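Carboxylesterase YBFK (Bacillus subtilis, PDB 4CCY) hydrolyses carboxylic esters to an alcohol and a carboxylate, as a cytoplasmic carboxylesterase of the alpha/beta hydrolase superfamily. Local coordinates at residues V37-G42 / A108-D113; S56-H61 / Y84-I89; F240-A245 / V268-H273. All coordinates share one frame; numbering follows the deposited sequence.

Contact 1: V37-G42 / A108-D113; sequences VSTRFG and AEWMKD
The type I beta turn T39-G42, which links antiparallel strands 33-37 and 42-49, rests on helix 104-118 through R40 and D113. R40 grips the carboxylate side-on with two nitrogens: NE reaches D113 OD2 at 3.0 Å and NH2 reaches D113 OD1 at 2.8 Å, the guanidinium and carboxylate planes lying 25° apart. The backbone N of R40 also donates to D113 OD2 (2.8 Å), nearly along its C-O axis, so this oxygen accepts two bonds from one residue and the carboxylate is fixed against rotation. R40 CG stands between its own N and carbonyl carbon (chi1 71°), which folds the chain back over OD2 and lets one residue use both backbone and side chain. One turn earlier, E109 CB lies under a face of the guanidinium, and E109 OE1 makes a weak bond to R40 NH2 at 2.8 Å, part of a salt-bridge network that extends weakly to K112. Inward of these charges, T39 CB meets D113 CB at 3.6 Å and F41 CD2 packs on W110 CB at 3.7 Å. T39 OG1 lies at the edge of the W110 ring and donates to G42 O, while W110 NE1 bonds to T44 OG1 on the adjoining strand. The bond from F41 N to T39 OG1 closes an ST turn within a beta hairpin loop held to a helix by a bidentate arginine-aspartate salt bridge.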
ATOM      1  N   VAL A  37     -12.580   3.266 -11.850  1.00 17.71           N
ATOM      2  CA  VAL A  37     -13.751   3.806 -11.169  1.00 18.09           C
ATOM      3  C   VAL A  37     -13.625   5.311 -11.017  1.00 18.24           C
ATOM      4  O   VAL A  37     -12.512   5.851 -10.926  1.00 17.61           O
ATOM      5  CB  VAL A  37     -14.036   3.133  -9.802  1.00 17.61           C
ATOM      6  CG1 VAL A  37     -14.520   1.702 -10.005  1.00 17.99           C
ATOM      7  CG2 VAL A  37     -12.852   3.206  -8.864  1.00 16.09           C
ATOM      8  N   SER A  38     -14.771   5.985 -10.990  1.00 19.04           N
ATOM      9  CA  SER A  38     -14.803   7.430 -10.831  1.00 18.93           C
ATOM     10  C   SER A  38     -14.651   7.850  -9.386  1.00 17.99           C
ATOM     11  O   SER A  38     -15.181   7.213  -8.483  1.00 17.70           O
ATOM     12  CB  SER A  38     -16.093   8.001 -11.402  1.00 20.44           C
ATOM     13  OG  SER A  38     -15.898   8.336 -12.769  1.00 22.66           O
ATOM     14  N   THR A  39     -13.890   8.920  -9.177  1.00 17.51           N
ATOM     15  CA  THR A  39     -13.724   9.520  -7.856  1.00 17.04           C
ATOM     16  C   THR A  39     -13.501  11.009  -8.080  1.00 17.30           C
ATOM     17  O   THR A  39     -13.120  11.419  -9.180  1.00 17.30           O
ATOM     18  CB  THR A  39     -12.511   8.942  -7.078  1.00 16.02           C
ATOM     19  OG1 THR A  39     -11.313   9.608  -7.490  1.00 15.43           O
ATOM     20  CG2 THR A  39     -12.369   7.424  -7.255  1.00 15.53           C
ATOM     21  N   ARG A  40     -13.718  11.820  -7.051  1.00 17.49           N
ATOM     22  CA  ARG A  40     -13.562  13.262  -7.219  1.00 18.22           C
ATOM     23  C   ARG A  40     -12.089  13.680  -7.345  1.00 17.91           C
ATOM     24  O   ARG A  40     -11.778  14.858  -7.507  1.00 18.29           O
ATOM     25  CB  ARG A  40     -14.281  14.016  -6.105  1.00 19.18           C
ATOM     26  CG  ARG A  40     -13.633  13.906  -4.741  1.00 19.37           C
ATOM     27  CD  ARG A  40     -14.631  14.306  -3.673  1.00 20.52           C
ATOM     28  NE  ARG A  40     -15.319  13.148  -3.118  1.00 20.52           N
ATOM     29  CZ  ARG A  40     -16.003  13.170  -1.979  1.00 21.38           C
ATOM     30  NH1 ARG A  40     -16.103  14.295  -1.283  1.00 21.68           N
ATOM     31  NH2 ARG A  40     -16.575  12.062  -1.529  1.00 21.42           N
ATOM     32  N   PHE A  41     -11.192  12.703  -7.281  1.00 17.04           N
ATOM     33  CA  PHE A  41      -9.763  12.950  -7.442  1.00 17.02           C
ATOM     34  C   PHE A  41      -9.226  12.283  -8.697  1.00 16.60           C
ATOM     35  O   PHE A  41      -8.015  12.263  -8.918  1.00 16.73           O
ATOM     36  CB  PHE A  41      -9.000  12.484  -6.202  1.00 16.36           C
ATOM     37  CG  PHE A  41      -9.395  13.218  -4.967  1.00 16.81           C
ATOM     38  CD1 PHE A  41      -8.874  14.487  -4.698  1.00 17.10           C
ATOM     39  CD2 PHE A  41     -10.325  12.674  -4.091  1.00 16.87           C
ATOM     40  CE1 PHE A  41      -9.249  15.177  -3.559  1.00 17.49           C
ATOM     41  CE2 PHE A  41     -10.698  13.362  -2.949  1.00 17.58           C
ATOM     42  CZ  PHE A  41     -10.163  14.618  -2.686  1.00 17.56           C
ATOM     43  N   GLY A  42     -10.138  11.764  -9.517  1.00 16.69           N
ATOM     44  CA  GLY A  42      -9.786  11.156 -10.798  1.00 16.50           C
ATOM     45  C   GLY A  42     -10.126   9.685 -10.968  1.00 16.29           C
ATOM     46  O   GLY A  42     -10.448   8.974  -9.995  1.00 15.82           O
ATOM     47  N   ALA A 108      -9.234   9.914   2.676  1.00 13.78           N
ATOM     48  CA  ALA A 108     -10.406   9.142   3.094  1.00 14.20           C
ATOM     49  C   ALA A 108     -11.608   9.386   2.181  1.00 14.67           C
ATOM     50  O   ALA A 108     -12.373   8.465   1.910  1.00 14.64           O
ATOM     51  CB  ALA A 108     -10.748   9.412   4.553  1.00 14.50           C
ATOM     52  N   GLU A 109     -11.759  10.611   1.685  1.00 15.23           N
ATOM     53  CA  GLU A 109     -12.823  10.895   0.707  1.00 16.05           C
ATOM     54  C   GLU A 109     -12.602  10.152  -0.612  1.00 15.35           C
ATOM     55  O   GLU A 109     -13.550   9.599  -1.179  1.00 15.27           O
ATOM     56  CB  GLU A 109     -13.027  12.407   0.488  1.00 17.51           C
ATOM     57  CG  GLU A 109     -13.665  13.128   1.679  1.00 19.35           C
ATOM     58  CD  GLU A 109     -15.046  12.579   2.035  1.00 20.98           C
ATOM     59  OE1 GLU A 109     -15.910  12.497   1.140  1.00 21.95           O
ATOM     60  OE2 GLU A 109     -15.286  12.224   3.216  1.00 22.61           O
ATOM     61  N   TRP A 110     -11.354  10.125  -1.082  1.00 14.57           N
ATOM     62  CA  TRP A 110     -10.970   9.336  -2.255  1.00 14.30           C
ATOM     63  C   TRP A 110     -11.399   7.888  -2.100  1.00 13.97           C
ATOM     64  O   TRP A 110     -12.026   7.334  -2.991  1.00 13.64           O
ATOM     65  CB  TRP A 110      -9.454   9.413  -2.496  1.00 13.75           C
ATOM     66  CG  TRP A 110      -8.951   8.407  -3.516  1.00 13.46           C
ATOM     67  CD1 TRP A 110      -9.336   8.285  -4.847  1.00 13.62           C
ATOM     68  CD2 TRP A 110      -7.968   7.340  -3.307  1.00 12.92           C
ATOM     69  NE1 TRP A 110      -8.665   7.257  -5.464  1.00 13.28           N
ATOM     70  CE2 TRP A 110      -7.841   6.638  -4.592  1.00 13.14           C
ATOM     71  CE3 TRP A 110      -7.203   6.913  -2.229  1.00 12.58           C
ATOM     72  CZ2 TRP A 110      -6.968   5.562  -4.767  1.00 12.69           C
ATOM     73  CZ3 TRP A 110      -6.344   5.813  -2.413  1.00 12.35           C
ATOM     74  CH2 TRP A 110      -6.231   5.158  -3.652  1.00 12.34           C
ATOM     75  N   MET A 111     -11.079   7.281  -0.954  1.00 14.11           N
ATOM     76  CA  MET A 111     -11.409   5.874  -0.711  1.00 14.38           C
ATOM     77  C   MET A 111     -12.908   5.615  -0.593  1.00 14.86           C
ATOM     78  O   MET A 111     -13.375   4.565  -1.039  1.00 14.66           O
ATOM     79  CB  MET A 111     -10.655   5.313   0.504  1.00 14.82           C
ATOM     80  CG  MET A 111     -10.757   3.791   0.708  1.00 15.15           C
ATOM     81  SD  MET A 111     -10.345   2.699  -0.700  1.00 17.36           S
ATOM     82  CE  MET A 111      -8.826   3.436  -1.323  1.00 15.75           C
ATOM     83  N   LYS A 112     -13.653   6.550   0.011  1.00 15.26           N
ATOM     84  CA  LYS A 112     -15.121   6.457   0.038  1.00 16.07           C
ATOM     85  C   LYS A 112     -15.703   6.417  -1.375  1.00 15.90           C
ATOM     86  O   LYS A 112     -16.589   5.611  -1.645  1.00 16.21           O
ATOM     87  CB  LYS A 112     -15.762   7.603   0.833  1.00 17.05           C
ATOM     88  CG  LYS A 112     -15.669   7.459   2.340  1.00 17.57           C
ATOM     89  CD  LYS A 112     -16.515   8.530   3.021  1.00 18.75           C
ATOM     90  CE  LYS A 112     -15.999   8.810   4.420  1.00 19.10           C
ATOM     91  NZ  LYS A 112     -16.807   9.884   5.057  1.00 21.26           N
ATOM     92  N   ASP A 113     -15.191   7.266  -2.267  1.00 15.54           N
ATOM     93  CA  ASP A 113     -15.607   7.264  -3.682  1.00 15.69           C
ATOM     94  C   ASP A 113     -15.296   5.923  -4.353  1.00 15.02           C
ATOM     95  O   ASP A 113     -16.093   5.413  -5.136  1.00 15.15           O
ATOM     96  CB  ASP A 113     -14.891   8.365  -4.478  1.00 15.79           C
ATOM     97  CG  ASP A 113     -15.385   9.765  -4.171  1.00 16.48           C
ATOM     98  OD1 ASP A 113     -16.327   9.944  -3.369  1.00 16.92           O
ATOM     99  OD2 ASP A 113     -14.803  10.715  -4.755  1.00 16.72           O
TER

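Contact 2: S56-H61 / Y84-I89; sequences SLILLH and YAVDII
Strands 56-60 and 84-86 run parallel with their axes 4.6 Å apart, joined by bonds from Y84 N to L57 O (2.8 Å), L59 N to Y84 O and V86 N to L59 O. On the face bearing I58, Y84 and V86, I58 reaches across with both branches: CD1 lies against Y84 CB, and CG2 touches V86 CG2 at 3.8 Å. L60 lies alongside V86, pointing the same way, and its CD2 methyl also meets I88 CG1. The other face brings L59 CB and A85 CB together at 4.3 Å. The strands are the two arms of a beta-alpha-beta crossover through helix 71-80, in the central sheet of the alpha/beta hydrolase fold; strand 123-128 flanks 56-60 on its other side. Beyond the last strand bond, the H61 side chain makes a further link between the segments. With CG between its own N and carbonyl carbon (chi1 61°), the ring swings across to the other segment, and NE2 accepts from I88 N at 2.9 Å, 21° out of the ring plane. I88 CD1 sits over one ring face, 3.9 Å from the centroid, as a CH-pi contact, while V86 O lies at the ring edge. An alanine at H61 would probably leave I88 N without its acceptor and strip CD1 of the ring beneath it. At the far end, one water bridges S56 OG (2.7 Å) and Y84 OH (2.6 Å).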
ATOM      1  N   SER A  56     -15.575  -8.638   0.345  1.00 17.22           N
ATOM      2  CA  SER A  56     -14.667  -7.710  -0.327  1.00 15.90           C
ATOM      3  C   SER A  56     -13.326  -7.486   0.397  1.00 14.85           C
ATOM      4  O   SER A  56     -13.280  -7.391   1.620  1.00 14.97           O
ATOM      5  CB  SER A  56     -15.377  -6.379  -0.595  1.00 15.88           C
ATOM      6  OG  SER A  56     -16.558  -6.597  -1.357  1.00 16.66           O
ATOM      7  N   LEU A  57     -12.239  -7.411  -0.372  1.00 13.80           N
ATOM      8  CA  LEU A  57     -10.921  -7.064   0.187  1.00 13.04           C
ATOM      9  C   LEU A  57     -10.204  -6.064  -0.706  1.00 12.28           C
ATOM     10  O   LEU A  57      -9.843  -6.384  -1.840  1.00 12.28           O
ATOM     11  CB  LEU A  57     -10.058  -8.320   0.429  1.00 12.85           C
ATOM     12  CG  LEU A  57      -8.570  -8.144   0.805  1.00 12.22           C
ATOM     13  CD1 LEU A  57      -8.350  -7.375   2.108  1.00 12.21           C
ATOM     14  CD2 LEU A  57      -7.844  -9.481   0.835  1.00 12.43           C
ATOM     15  N   ILE A  58     -10.012  -4.853  -0.186  1.00 12.07           N
ATOM     16  CA  ILE A  58      -9.320  -3.773  -0.885  1.00 11.52           C
ATOM     17  C   ILE A  58      -7.831  -3.905  -0.618  1.00 11.08           C
ATOM     18  O   ILE A  58      -7.426  -4.053   0.544  1.00 11.13           O
ATOM     19  CB  ILE A  58      -9.765  -2.374  -0.359  1.00 11.70           C
ATOM     20  CG1 ILE A  58     -11.289  -2.174  -0.468  1.00 12.43           C
ATOM     21  CG2 ILE A  58      -8.983  -1.244  -1.037  1.00 11.14           C
ATOM     22  CD1 ILE A  58     -11.846  -2.125  -1.874  1.00 12.45           C
ATOM     23  N   LEU A  59      -7.020  -3.844  -1.675  1.00 10.32           N
ATOM     24  CA  LEU A  59      -5.564  -3.911  -1.519  1.00 10.04           C
ATOM     25  C   LEU A  59      -4.900  -2.595  -1.880  1.00  9.86           C
ATOM     26  O   LEU A  59      -5.159  -2.049  -2.958  1.00  9.79           O
ATOM     27  CB  LEU A  59      -4.963  -5.051  -2.362  1.00 10.02           C
ATOM     28  CG  LEU A  59      -5.443  -6.473  -2.005  1.00 10.33           C
ATOM     29  CD1 LEU A  59      -4.828  -7.532  -2.916  1.00 10.33           C
ATOM     30  CD2 LEU A  59      -5.163  -6.796  -0.537  1.00 10.39           C
ATOM     31  N   LEU A  60      -4.032  -2.094  -0.996  1.00  9.79           N
ATOM     32  CA  LEU A  60      -3.323  -0.838  -1.261  1.00  9.78           C
ATOM     33  C   LEU A  60      -1.799  -1.026  -1.234  1.00  9.95           C
ATOM     34  O   LEU A  60      -1.219  -1.379  -0.198  1.00 10.16           O
ATOM     35  CB  LEU A  60      -3.797   0.275  -0.316  1.00  9.93           C
ATOM     36  CG  LEU A  60      -5.260   0.687  -0.500  1.00 10.08           C
ATOM     37  CD1 LEU A  60      -5.793   1.428   0.725  1.00 10.51           C
ATOM     38  CD2 LEU A  60      -5.477   1.505  -1.779  1.00  9.82           C
ATOM     39  N   HIS A  61      -1.178  -0.808  -2.397  1.00  9.91           N
ATOM     40  CA  HIS A  61       0.265  -1.026  -2.614  1.00 10.34           C
ATOM     41  C   HIS A  61       1.137   0.007  -1.929  1.00 10.54           C
ATOM     42  O   HIS A  61       0.667   1.057  -1.485  1.00 10.36           O
ATOM     43  CB  HIS A  61       0.549  -1.010  -4.117  1.00 10.37           C
ATOM     44  CG  HIS A  61       0.192   0.301  -4.761  1.00 10.49           C
ATOM     45  ND1 HIS A  61       1.013   1.366  -4.723  1.00 10.81           N
ATOM     46  CD2 HIS A  61      -0.972   0.727  -5.395  1.00 10.44           C
ATOM     47  CE1 HIS A  61       0.422   2.415  -5.324  1.00 10.77           C
ATOM     48  NE2 HIS A  61      -0.789   2.026  -5.739  1.00 10.53           N
ATOM     49  N   TYR A  84      -9.908  -6.357  -4.625  1.00 13.63           N
ATOM     50  CA  TYR A  84      -9.821  -5.179  -5.459  1.00 13.29           C
ATOM     51  C   TYR A  84      -8.477  -4.507  -5.201  1.00 12.53           C
ATOM     52  O   TYR A  84      -8.286  -3.898  -4.161  1.00 11.88           O
ATOM     53  CB  TYR A  84     -10.937  -4.216  -5.107  1.00 13.56           C
ATOM     54  CG  TYR A  84     -12.339  -4.749  -5.349  1.00 15.03           C
ATOM     55  CD1 TYR A  84     -12.862  -4.834  -6.644  1.00 15.37           C
ATOM     56  CD2 TYR A  84     -13.150  -5.139  -4.279  1.00 15.48           C
ATOM     57  CE1 TYR A  84     -14.151  -5.287  -6.862  1.00 16.68           C
ATOM     58  CE2 TYR A  84     -14.446  -5.598  -4.490  1.00 16.84           C
ATOM     59  CZ  TYR A  84     -14.940  -5.672  -5.777  1.00 17.27           C
ATOM     60  OH  TYR A  84     -16.222  -6.132  -5.995  1.00 18.82           O
ATOM     61  N   ALA A  85      -7.550  -4.624  -6.147  1.00 12.25           N
ATOM     62  CA  ALA A  85      -6.235  -4.008  -6.002  1.00 11.85           C
ATOM     63  C   ALA A  85      -6.289  -2.605  -6.598  1.00 11.87           C
ATOM     64  O   ALA A  85      -6.438  -2.426  -7.819  1.00 12.04           O
ATOM     65  CB  ALA A  85      -5.158  -4.850  -6.671  1.00 11.83           C
ATOM     66  N   VAL A  86      -6.165  -1.617  -5.720  1.00 11.67           N
ATOM     67  CA  VAL A  86      -6.432  -0.222  -6.067  1.00 11.59           C
ATOM     68  C   VAL A  86      -5.116   0.544  -6.256  1.00 11.31           C
ATOM     69  O   VAL A  86      -4.255   0.538  -5.358  1.00 10.94           O
ATOM     70  CB  VAL A  86      -7.283   0.451  -4.961  1.00 11.75           C
ATOM     71  CG1 VAL A  86      -7.546   1.919  -5.282  1.00 11.84           C
ATOM     72  CG2 VAL A  86      -8.584  -0.319  -4.721  1.00 12.25           C
ATOM     73  N   ASP A  87      -4.977   1.210  -7.409  1.00 11.01           N
ATOM     74  CA  ASP A  87      -3.782   2.018  -7.700  1.00 11.07           C
ATOM     75  C   ASP A  87      -3.950   3.377  -7.051  1.00 10.75           C
ATOM     76  O   ASP A  87      -4.866   4.111  -7.390  1.00 10.61           O
ATOM     77  CB  ASP A  87      -3.533   2.172  -9.217  1.00 11.16           C
ATOM     78  CG  ASP A  87      -2.713   1.020  -9.807  1.00 11.79           C
ATOM     79  OD1 ASP A  87      -2.370   0.066  -9.063  1.00 11.66           O
ATOM     80  OD2 ASP A  87      -2.437   1.039 -11.032  1.00 11.91           O
ATOM     81  N   ILE A  88      -3.077   3.699  -6.103  1.00 10.45           N
ATOM     82  CA  ILE A  88      -3.227   4.944  -5.348  1.00 10.45           C
ATOM     83  C   ILE A  88      -3.024   6.125  -6.288  1.00 10.70           C
ATOM     84  O   ILE A  88      -1.980   6.258  -6.919  1.00 10.88           O
ATOM     85  CB  ILE A  88      -2.267   5.011  -4.129  1.00 10.46           C
ATOM     86  CG1 ILE A  88      -2.546   3.836  -3.175  1.00 10.11           C
ATOM     87  CG2 ILE A  88      -2.399   6.365  -3.420  1.00 10.45           C
ATOM     88  CD1 ILE A  88      -1.391   3.510  -2.246  1.00 10.44           C
ATOM     89  N   ILE A  89      -4.051   6.959  -6.386  1.00 11.00           N
ATOM     90  CA  ILE A  89      -4.051   8.086  -7.287  1.00 11.41           C
ATOM     91  C   ILE A  89      -3.028   9.124  -6.812  1.00 11.83           C
ATOM     92  O   ILE A  89      -2.927   9.404  -5.608  1.00 11.68           O
ATOM     93  CB  ILE A  89      -5.492   8.635  -7.459  1.00 11.78           C
ATOM     94  CG1 ILE A  89      -5.649   9.368  -8.803  1.00 12.25           C
ATOM     95  CG2 ILE A  89      -5.946   9.468  -6.262  1.00 11.68           C
ATOM     96  CD1 ILE A  89      -7.104   9.439  -9.267  1.00 12.74           C
TER
HETATM   97  O   HOH W   1     -17.327  -7.239  -3.878  1.00 16.29           O

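Contact 3: F240-A245 / V268-H273; sequences FGEHEA and VKNAGH. With NA (sodium ion), chain C.
H273 and E244 meet side by side in the buried part of this contact, where H273 ND1 donates to E244 OE1 at 2.7 Å with an angle of 169°. The oxygen uses its syn lone pair and lies near the imidazole plane, but the carboxylate is turned 68° from the ring. E244 CG is anti to its backbone N and the chain bends at chi2 (63°), which carries the carboxylate back to the histidine; M246 N holds the second oxygen, OE2. The backbones behind them are close-set. F240 O accepts from V268 N at 2.7 Å and E242 N donates to V268 O, the two bonds of the parallel bridge between G241 and V268, at the ends of strands 236-241 and 264-268. The type I turn G241-E244 then presents H243 N to A271 O (2.8 Å). G241 CA lies 3.4 Å from G272 O, and a side chain on this glycine would clash with that oxygen. A water bonded to both A245 N and H273 N links the two segments near the H273-E244 pair.

The outer side is looser. The extended chain of E242 brings OE2, met on its anti side, to within 2.6 Å of N270 N, and E242 CG lies over the H243 ring. Here a water joins H243 NE2 to N270 OD1, with exposed residues around it.

At a separate place, the carbonyl O of E244 binds a sodium ion at 2.3 Å, with three waters, one of them also bonded to E242 O; Y247 and Q249 complete its ligands. Since H273 NE2 is hydrogen-bonded to S129 OG, the hydrogen-bonded series S129, H273, E244 is consistent with a charge relay system as in related hydrolases, with glutamate as the acid that would orient and polarise the histidine.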
ATOM      1  N   PHE A 240       5.573  -5.743  10.871  1.00 12.84           N
ATOM      2  CA  PHE A 240       6.840  -5.140  10.466  1.00 13.02           C
ATOM      3  C   PHE A 240       7.838  -6.241  10.159  1.00 13.54           C
ATOM      4  O   PHE A 240       7.706  -7.371  10.654  1.00 13.85           O
ATOM      5  CB  PHE A 240       7.428  -4.302  11.596  1.00 13.29           C
ATOM      6  CG  PHE A 240       6.547  -3.192  12.080  1.00 13.00           C
ATOM      7  CD1 PHE A 240       6.487  -1.975  11.398  1.00 12.82           C
ATOM      8  CD2 PHE A 240       5.808  -3.340  13.251  1.00 13.15           C
ATOM      9  CE1 PHE A 240       5.685  -0.940  11.879  1.00 12.72           C
ATOM     10  CE2 PHE A 240       5.013  -2.311  13.730  1.00 12.99           C
ATOM     11  CZ  PHE A 240       4.945  -1.116  13.039  1.00 12.73           C
ATOM     12  N   GLY A 241       8.850  -5.905   9.363  1.00 13.77           N
ATOM     13  CA  GLY A 241       9.978  -6.797   9.110  1.00 14.33           C
ATOM     14  C   GLY A 241      11.125  -6.432  10.041  1.00 15.05           C
ATOM     15  O   GLY A 241      11.389  -5.250  10.274  1.00 14.61           O
ATOM     16  N   GLU A 242      11.821  -7.441  10.572  1.00 15.85           N
ATOM     17  CA  GLU A 242      12.917  -7.170  11.518  1.00 16.74           C
ATOM     18  C   GLU A 242      14.035  -6.286  10.958  1.00 17.09           C
ATOM     19  O   GLU A 242      14.750  -5.641  11.726  1.00 17.92           O
ATOM     20  CB  GLU A 242      13.491  -8.470  12.115  1.00 17.67           C
ATOM     21  CG  GLU A 242      14.129  -9.410  11.107  1.00 18.33           C
ATOM     22  CD  GLU A 242      15.090 -10.397  11.747  1.00 19.73           C
ATOM     23  OE1 GLU A 242      15.605 -10.136  12.860  1.00 19.99           O
ATOM     24  OE2 GLU A 242      15.343 -11.443  11.119  1.00 20.61           O
ATOM     25  N   HIS A 243      14.169  -6.258   9.626  1.00 16.87           N
ATOM     26  CA  HIS A 243      15.216  -5.496   8.927  1.00 17.30           C
ATOM     27  C   HIS A 243      14.741  -4.196   8.292  1.00 16.80           C
ATOM     28  O   HIS A 243      15.432  -3.639   7.445  1.00 17.11           O
ATOM     29  CB  HIS A 243      15.898  -6.383   7.880  1.00 17.92           C
ATOM     30  CG  HIS A 243      16.641  -7.567   8.470  1.00 18.85           C
ATOM     31  ND1 HIS A 243      17.454  -7.452   9.549  1.00 19.45           N
ATOM     32  CD2 HIS A 243      16.670  -8.915   8.093  1.00 19.13           C
ATOM     33  CE1 HIS A 243      17.971  -8.660   9.848  1.00 20.30           C
ATOM     34  NE2 HIS A 243      17.489  -9.555   8.959  1.00 20.23           N
ATOM     35  N   GLU A 244      13.567  -3.709   8.707  1.00 16.02           N
ATOM     36  CA  GLU A 244      12.956  -2.459   8.216  1.00 15.50           C
ATOM     37  C   GLU A 244      13.927  -1.275   8.190  1.00 16.26           C
ATOM     38  O   GLU A 244      14.386  -0.822   9.250  1.00 16.59           O
ATOM     39  CB  GLU A 244      11.741  -2.104   9.086  1.00 14.76           C
ATOM     40  CG  GLU A 244      11.141  -0.726   8.836  1.00 13.94           C
ATOM     41  CD  GLU A 244      10.603  -0.584   7.431  1.00 13.52           C
ATOM     42  OE1 GLU A 244       9.464  -1.030   7.207  1.00 12.75           O
ATOM     43  OE2 GLU A 244      11.322  -0.038   6.550  1.00 13.74           O
ATOM     44  N   ALA A 245      14.219  -0.774   6.986  1.00 16.45           N
ATOM     45  CA  ALA A 245      15.271   0.234   6.794  1.00 17.36           C
ATOM     46  C   ALA A 245      14.812   1.675   7.065  1.00 17.23           C
ATOM     47  O   ALA A 245      15.639   2.564   7.252  1.00 17.80           O
ATOM     48  CB  ALA A 245      15.866   0.129   5.389  1.00 17.81           C
ATOM     49  N   VAL A 268       8.382  -9.688  11.932  1.00 15.40           N
ATOM     50  CA  VAL A 268       8.695 -10.931  11.229  1.00 15.96           C
ATOM     51  C   VAL A 268      10.203 -11.042  10.936  1.00 16.87           C
ATOM     52  O   VAL A 268      10.842 -10.080  10.485  1.00 16.92           O
ATOM     53  CB  VAL A 268       7.856 -11.032   9.939  1.00 15.40           C
ATOM     54  CG1 VAL A 268       8.155 -12.313   9.166  1.00 15.82           C
ATOM     55  CG2 VAL A 268       6.370 -10.935  10.271  1.00 14.96           C
ATOM     56  N   LYS A 269      10.764 -12.211  11.244  1.00 18.00           N
ATOM     57  CA  LYS A 269      12.174 -12.511  11.018  1.00 19.07           C
ATOM     58  C   LYS A 269      12.497 -12.644   9.550  1.00 18.94           C
ATOM     59  O   LYS A 269      11.670 -13.099   8.758  1.00 18.40           O
ATOM     60  CB  LYS A 269      12.562 -13.821  11.695  1.00 20.51           C
ATOM     61  CG  LYS A 269      12.997 -13.681  13.133  1.00 21.63           C
ATOM     62  CD  LYS A 269      13.352 -15.044  13.715  1.00 22.92           C
ATOM     63  CE  LYS A 269      14.854 -15.257  13.771  1.00 24.23           C
ATOM     64  NZ  LYS A 269      15.220 -16.220  14.852  1.00 25.63           N
ATOM     65  N   ASN A 270      13.725 -12.254   9.213  1.00 19.78           N
ATOM     66  CA  ASN A 270      14.308 -12.461   7.886  1.00 20.12           C
ATOM     67  C   ASN A 270      13.536 -11.713   6.819  1.00 18.99           C
ATOM     68  O   ASN A 270      13.320 -12.214   5.706  1.00 19.14           O
ATOM     69  CB  ASN A 270      14.427 -13.961   7.555  1.00 20.84           C
ATOM     70  CG  ASN A 270      15.298 -14.718   8.554  1.00 22.15           C
ATOM     71  OD1 ASN A 270      16.367 -14.258   8.935  1.00 23.08           O
ATOM     72  ND2 ASN A 270      14.843 -15.894   8.965  1.00 22.58           N
ATOM     73  N   ALA A 271      13.092 -10.515   7.177  1.00 17.92           N
ATOM     74  CA  ALA A 271      12.448  -9.645   6.213  1.00 17.16           C
ATOM     75  C   ALA A 271      12.733  -8.203   6.547  1.00 16.66           C
ATOM     76  O   ALA A 271      12.967  -7.860   7.703  1.00 16.46           O
ATOM     77  CB  ALA A 271      10.952  -9.898   6.183  1.00 16.53           C
ATOM     78  N   GLY A 272      12.731  -7.365   5.515  1.00 16.47           N
ATOM     79  CA  GLY A 272      12.803  -5.918   5.701  1.00 16.15           C
ATOM     80  C   GLY A 272      11.456  -5.253   5.494  1.00 15.18           C
ATOM     81  O   GLY A 272      10.413  -5.784   5.895  1.00 15.02           O
ATOM     82  N   HIS A 273      11.496  -4.086   4.858  1.00 14.92           N
ATOM     83  CA  HIS A 273      10.316  -3.291   4.522  1.00 14.03           C
ATOM     84  C   HIS A 273       9.325  -4.012   3.648  1.00 13.74           C
ATOM     85  O   HIS A 273       8.109  -3.927   3.875  1.00 13.16           O
ATOM     86  CB  HIS A 273      10.762  -2.010   3.811  1.00 14.24           C
ATOM     87  CG  HIS A 273       9.656  -0.992   3.623  1.00 13.93           C
ATOM     88  ND1 HIS A 273       9.061  -0.373   4.660  1.00 13.37           N
ATOM     89  CD2 HIS A 273       9.049  -0.491   2.461  1.00 13.91           C
ATOM     90  CE1 HIS A 273       8.115   0.479   4.197  1.00 13.37           C
ATOM     91  NE2 HIS A 273       8.108   0.407   2.855  1.00 13.55           N
TER
HETATM   92 NA    NA C1297      14.805  -0.843  11.506  1.00 13.61          NA
HETATM   93  O   HOH W   2      16.190  -2.836  11.731  1.00 22.41           O
HETATM   94  O   HOH W   3      17.978 -12.050   8.705  1.00 24.99           O
HETATM   95  O   HOH W   4      13.862  -2.593   4.659  1.00 12.27           O
HETATM   96  O   HOH W   5      16.569   1.042  10.871  1.00 18.01           O
HETATM   97  O   HOH W   6      15.549  -0.290  13.864  1.00 23.55           O

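In the fold
Contact 2 is the core of the three, made of strand bonds and apolar side chains; contacts 1 and 3 are only partly buried and lie on opposite sides of the chain's centre, their centres about 32 Å apart. Contact 2 is nested within the loop that contact 1 closes, and the two touch where W110 packs on I88 and I89. Contact 1 joins a hairpin loop to a helix by a salt-bridge network over a layer of apolar packing. Contacts 2 and 3 reach the same sheet, with nearest atoms about 8 Å apart, yet contact 3 uses its polar groups for the probable charge relay and a metal ion.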